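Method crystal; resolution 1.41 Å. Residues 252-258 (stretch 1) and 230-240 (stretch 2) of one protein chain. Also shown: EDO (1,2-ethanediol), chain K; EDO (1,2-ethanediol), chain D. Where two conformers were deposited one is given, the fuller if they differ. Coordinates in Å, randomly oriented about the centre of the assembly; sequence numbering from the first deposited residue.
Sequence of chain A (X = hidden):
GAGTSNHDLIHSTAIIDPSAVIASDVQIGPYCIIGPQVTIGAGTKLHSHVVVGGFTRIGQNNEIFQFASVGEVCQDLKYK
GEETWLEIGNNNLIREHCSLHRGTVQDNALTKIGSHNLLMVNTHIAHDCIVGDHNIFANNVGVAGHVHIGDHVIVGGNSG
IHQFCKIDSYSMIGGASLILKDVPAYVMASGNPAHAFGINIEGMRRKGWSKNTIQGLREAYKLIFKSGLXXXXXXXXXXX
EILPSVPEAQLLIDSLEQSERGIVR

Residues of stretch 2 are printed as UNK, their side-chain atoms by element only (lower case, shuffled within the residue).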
# COMPACT_ATOMS: atom_id res chain seq x y z
N LEU A 252 -25.84 17.07 6.21
CA LEU A 252 -25.71 17.19 4.76
C LEU A 252 -25.56 18.62 4.32
O LEU A 252 -24.74 18.93 3.46
CB LEU A 252 -26.90 16.56 4.02
CG LEU A 252 -26.92 15.05 3.86
CD1 LEU A 252 -28.30 14.61 3.36
CD2 LEU A 252 -25.85 14.61 2.88
N ILE A 253 -26.37 19.51 4.90
CA ILE A 253 -26.26 20.93 4.62
C ILE A 253 -24.85 21.44 4.96
O ILE A 253 -24.22 22.10 4.15
CB ILE A 253 -27.35 21.73 5.36
CG1 ILE A 253 -28.73 21.40 4.76
CG2 ILE A 253 -27.07 23.23 5.25
CD1 ILE A 253 -29.91 21.85 5.62
N ASP A 254 -24.35 21.06 6.13
CA ASP A 254 -23.01 21.44 6.57
C ASP A 254 -21.96 20.98 5.56
O ASP A 254 -21.07 21.73 5.20
CB ASP A 254 -22.66 20.84 7.93
CG ASP A 254 -23.47 21.42 9.08
OD1 ASP A 254 -24.04 22.54 8.96
OD2 ASP A 254 -23.50 20.75 10.14
N SER A 255 -22.05 19.72 5.10
CA SER A 255 -21.11 19.22 4.09
C SER A 255 -21.05 20.13 2.86
O SER A 255 -19.98 20.45 2.36
CB SER A 255 -21.52 17.82 3.62
OG SER A 255 -21.45 16.88 4.68
N LEU A 256 -22.22 20.52 2.36
CA LEU A 256 -22.27 21.30 1.14
C LEU A 256 -21.81 22.73 1.35
O LEU A 256 -21.15 23.31 0.50
CB LEU A 256 -23.67 21.24 0.54
CG LEU A 256 -23.89 20.08 -0.46
CD1 LEU A 256 -23.50 18.67 0.04
CD2 LEU A 256 -25.35 20.10 -0.88
N GLU A 257 -22.12 23.28 2.52
CA GLU A 257 -21.71 24.65 2.85
C GLU A 257 -20.21 24.75 3.12
O GLU A 257 -19.58 25.77 2.82
CB GLU A 257 -22.51 25.17 4.05
CG GLU A 257 -23.98 25.37 3.67
CD GLU A 257 -24.84 26.05 4.72
OE1 GLU A 257 -24.58 25.89 5.94
OE2 GLU A 257 -25.80 26.72 4.31
N GLN A 258 -19.62 23.67 3.64
CA GLN A 258 -18.21 23.70 4.06
C GLN A 258 -17.25 23.28 2.96
O GLN A 258 -16.03 23.46 3.08
CB GLN A 258 -18.03 22.84 5.30
CG GLN A 258 -18.66 23.45 6.54
CD GLN A 258 -18.81 22.47 7.68
OE1 GLN A 258 -18.44 21.29 7.58
NE2 GLN A 258 -19.37 22.94 8.79
N UNK A 230 -27.44 22.83 -8.20
CA UNK A 230 -26.15 23.15 -7.57
C UNK A 230 -26.21 22.83 -6.09
O UNK A 230 -27.30 22.62 -5.53
c UNK A 230 -25.82 25.04 -9.22
o UNK A 230 -26.65 25.45 -6.95
c UNK A 230 -25.76 24.63 -7.75
N UNK A 231 -25.06 22.79 -5.43
CA UNK A 231 -25.03 22.57 -3.99
C UNK A 231 -25.90 23.58 -3.23
O UNK A 231 -26.66 23.19 -2.35
o UNK A 231 -22.87 21.50 -3.95
c UNK A 231 -23.59 22.60 -3.46
N UNK A 232 -25.78 24.86 -3.58
CA UNK A 232 -26.54 25.91 -2.90
C UNK A 232 -28.04 25.72 -3.13
O UNK A 232 -28.85 25.83 -2.20
c UNK A 232 -24.63 27.56 -2.91
c UNK A 232 -26.09 27.32 -3.33
c UNK A 232 -27.00 28.38 -2.75
N UNK A 233 -28.40 25.38 -4.36
CA UNK A 233 -29.81 25.13 -4.67
C UNK A 233 -30.35 23.92 -3.92
O UNK A 233 -31.47 23.95 -3.43
c UNK A 233 -29.72 26.25 -6.94
c UNK A 233 -29.48 26.04 -8.43
n UNK A 233 -29.38 27.13 -9.17
c UNK A 233 -29.99 24.97 -6.17
o UNK A 233 -29.38 24.90 -8.92
N UNK A 234 -29.56 22.85 -3.83
CA UNK A 234 -30.00 21.67 -3.10
C UNK A 234 -30.18 21.99 -1.61
O UNK A 234 -31.13 21.52 -0.98
c UNK A 234 -29.01 20.50 -3.30
N UNK A 235 -29.27 22.80 -1.06
CA UNK A 235 -29.38 23.23 0.33
C UNK A 235 -30.71 23.96 0.55
O UNK A 235 -31.43 23.68 1.52
c UNK A 235 -28.53 24.83 2.10
c UNK A 235 -26.92 23.35 0.89
c UNK A 235 -28.22 24.15 0.75
c UNK A 235 -25.70 24.24 0.92
N UNK A 236 -31.06 24.85 -0.38
CA UNK A 236 -32.32 25.59 -0.22
C UNK A 236 -33.50 24.63 -0.15
O UNK A 236 -34.42 24.80 0.67
c UNK A 236 -31.59 27.80 -1.28
o UNK A 236 -31.11 28.14 -0.17
c UNK A 236 -32.52 26.60 -1.36
o UNK A 236 -31.34 28.41 -2.34
N UNK A 237 -33.51 23.60 -1.00
CA UNK A 237 -34.60 22.63 -0.99
C UNK A 237 -34.63 21.78 0.26
O UNK A 237 -35.71 21.48 0.80
c UNK A 237 -34.75 22.54 -3.55
c UNK A 237 -34.56 21.75 -2.24
c UNK A 237 -36.02 23.38 -3.52
o UNK A 237 -37.09 22.90 -3.12
n UNK A 237 -35.90 24.64 -3.95
N UNK A 238 -33.45 21.40 0.76
CA UNK A 238 -33.39 20.60 1.97
C UNK A 238 -33.89 21.41 3.17
O UNK A 238 -34.67 20.92 3.99
c UNK A 238 -31.60 19.07 1.07
c UNK A 238 -31.85 19.30 3.53
c UNK A 238 -30.09 18.76 0.98
c UNK A 238 -31.95 20.04 2.20
N UNK A 239 -33.46 22.67 3.23
CA UNK A 239 -33.90 23.58 4.30
C UNK A 239 -35.41 23.77 4.31
O UNK A 239 -36.04 23.72 5.36
c UNK A 239 -31.83 25.05 4.61
c UNK A 239 -29.95 26.69 5.00
c UNK A 239 -33.25 24.95 4.13
c UNK A 239 -31.38 26.51 4.54
n UNK A 239 -29.53 28.11 4.85
N UNK A 240 -35.99 23.97 3.12
CA UNK A 240 -37.43 24.22 2.96
C UNK A 240 -38.27 23.03 3.38
O UNK A 240 -39.21 23.15 4.20
c UNK A 240 -37.72 24.54 1.47
o UNK A 240 -39.11 24.81 1.24
C1 EDO K . -29.78 25.24 -13.32
O1 EDO K . -30.03 26.49 -12.65
C2 EDO K . -29.73 24.09 -12.31
O2 EDO K . -28.55 24.20 -11.49
C1 EDO D . -19.84 20.77 -6.25
O1 EDO D . -21.25 20.78 -6.53
C2 EDO D . -19.08 20.45 -7.53
O2 EDO D . -19.39 19.11 -7.94

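Position 230 precedes the helix and carries one carbon bearing an oxygen and a second carbon; it touches nothing on stretch 1. A three-atom fork of this composition is Thr 230. It holds the N-cap position, its OG1 accepting a hydrogen bond from the backbone N of position 233 at 3.1 Å.

Position 231 has one carbon followed by one oxygen, and its CA-to-CB bond points toward stretch 1. The oxygen lies 3.9 Å from Leu 256 CG, and the backbone O lies 3.7 Å from Leu 256 CD2. This is Ser 231, whose OG, too far from any polar partner on stretch 1, forms a hydrogen bond of 3.1 Å with O1 of the chain D ethanediol.

At position 232 three carbons are present, the first carrying the other two. The CA-to-CB bond points away from stretch 1 and no contact is made there. The fork gives Val 232.

Position 233 shows three carbons in a row, the third carrying an oxygen and a nitrogen, and is out of reach of stretch 1. The group is an amide, and with that chain length the residue is Gln 233. Besides donating its N to Thr 230 OG1, it takes part in a second hydrogen bond, in which Thr 230 N donates to Gln 233 OE1 at 2.9 Å.

Position 234 has a single carbon, CB, 4.4 Å from Leu 256 CD2, a loose apolar contact. One carbon alone identifies Ala 234.

Position 235 has four carbons, forked at the first, with one arm two carbons long, and its CA-to-CB bond points toward stretch 1. The end carbon of the long arm lies 3.6 Å from Leu 256 CB and 3.4 Å from Glu 257 CG, while the short-arm carbon lies 3.8 Å from Ile 253 CG2. This is Ile 235.

Position 236 has two carbons, with two oxygens on the second; its CA-to-CB bond points away and it makes no contact with stretch 1. This short carboxylate is Asp 236. Position 237 repeats the three-carbon amide, again out of reach, and is Gln 237.

Position 238 has four carbons and its CA-to-CB bond points toward stretch 1; the short-arm carbon packs against Ile 253 CD1 at 3.8 Å. The fork at the first carbon, with one arm two carbons long, makes it Ile 238.

Position 239 is a row of four carbons ending in nitrogen. The second carbon lies 3.9 Å from Ile 253 CD1, and the nitrogen stands 4.0 Å from Glu 257 OE2. This is Lys 239, so the opposite charges are near each other but beyond a salt bridge.

Position 240, one carbon and one oxygen, is out of reach of stretch 1 and is Ser 240.

The two helices run nearly antiparallel, at 156°, with axes 9.6 Å apart at closest approach. In this register the CA of Ile 253 is nearest the CA of Ile 235 (5.8 Å), and the CA of Leu 256 nearest the CA of Ser 231 (6.0 Å). No hydrogen bond crosses between them: the contact, burying 410 Å², rests mainly on apolar packing. Ile 253 meets Ile 235, Ile 238 and Lys 239, and Leu 256 meets Ser 231, Ala 234 and Ile 235, while Glu 257 and Lys 239 border this packing with their aliphatic portions and loosely paired charges.

Stretch 2 230-240: TSVQAIDQIKS
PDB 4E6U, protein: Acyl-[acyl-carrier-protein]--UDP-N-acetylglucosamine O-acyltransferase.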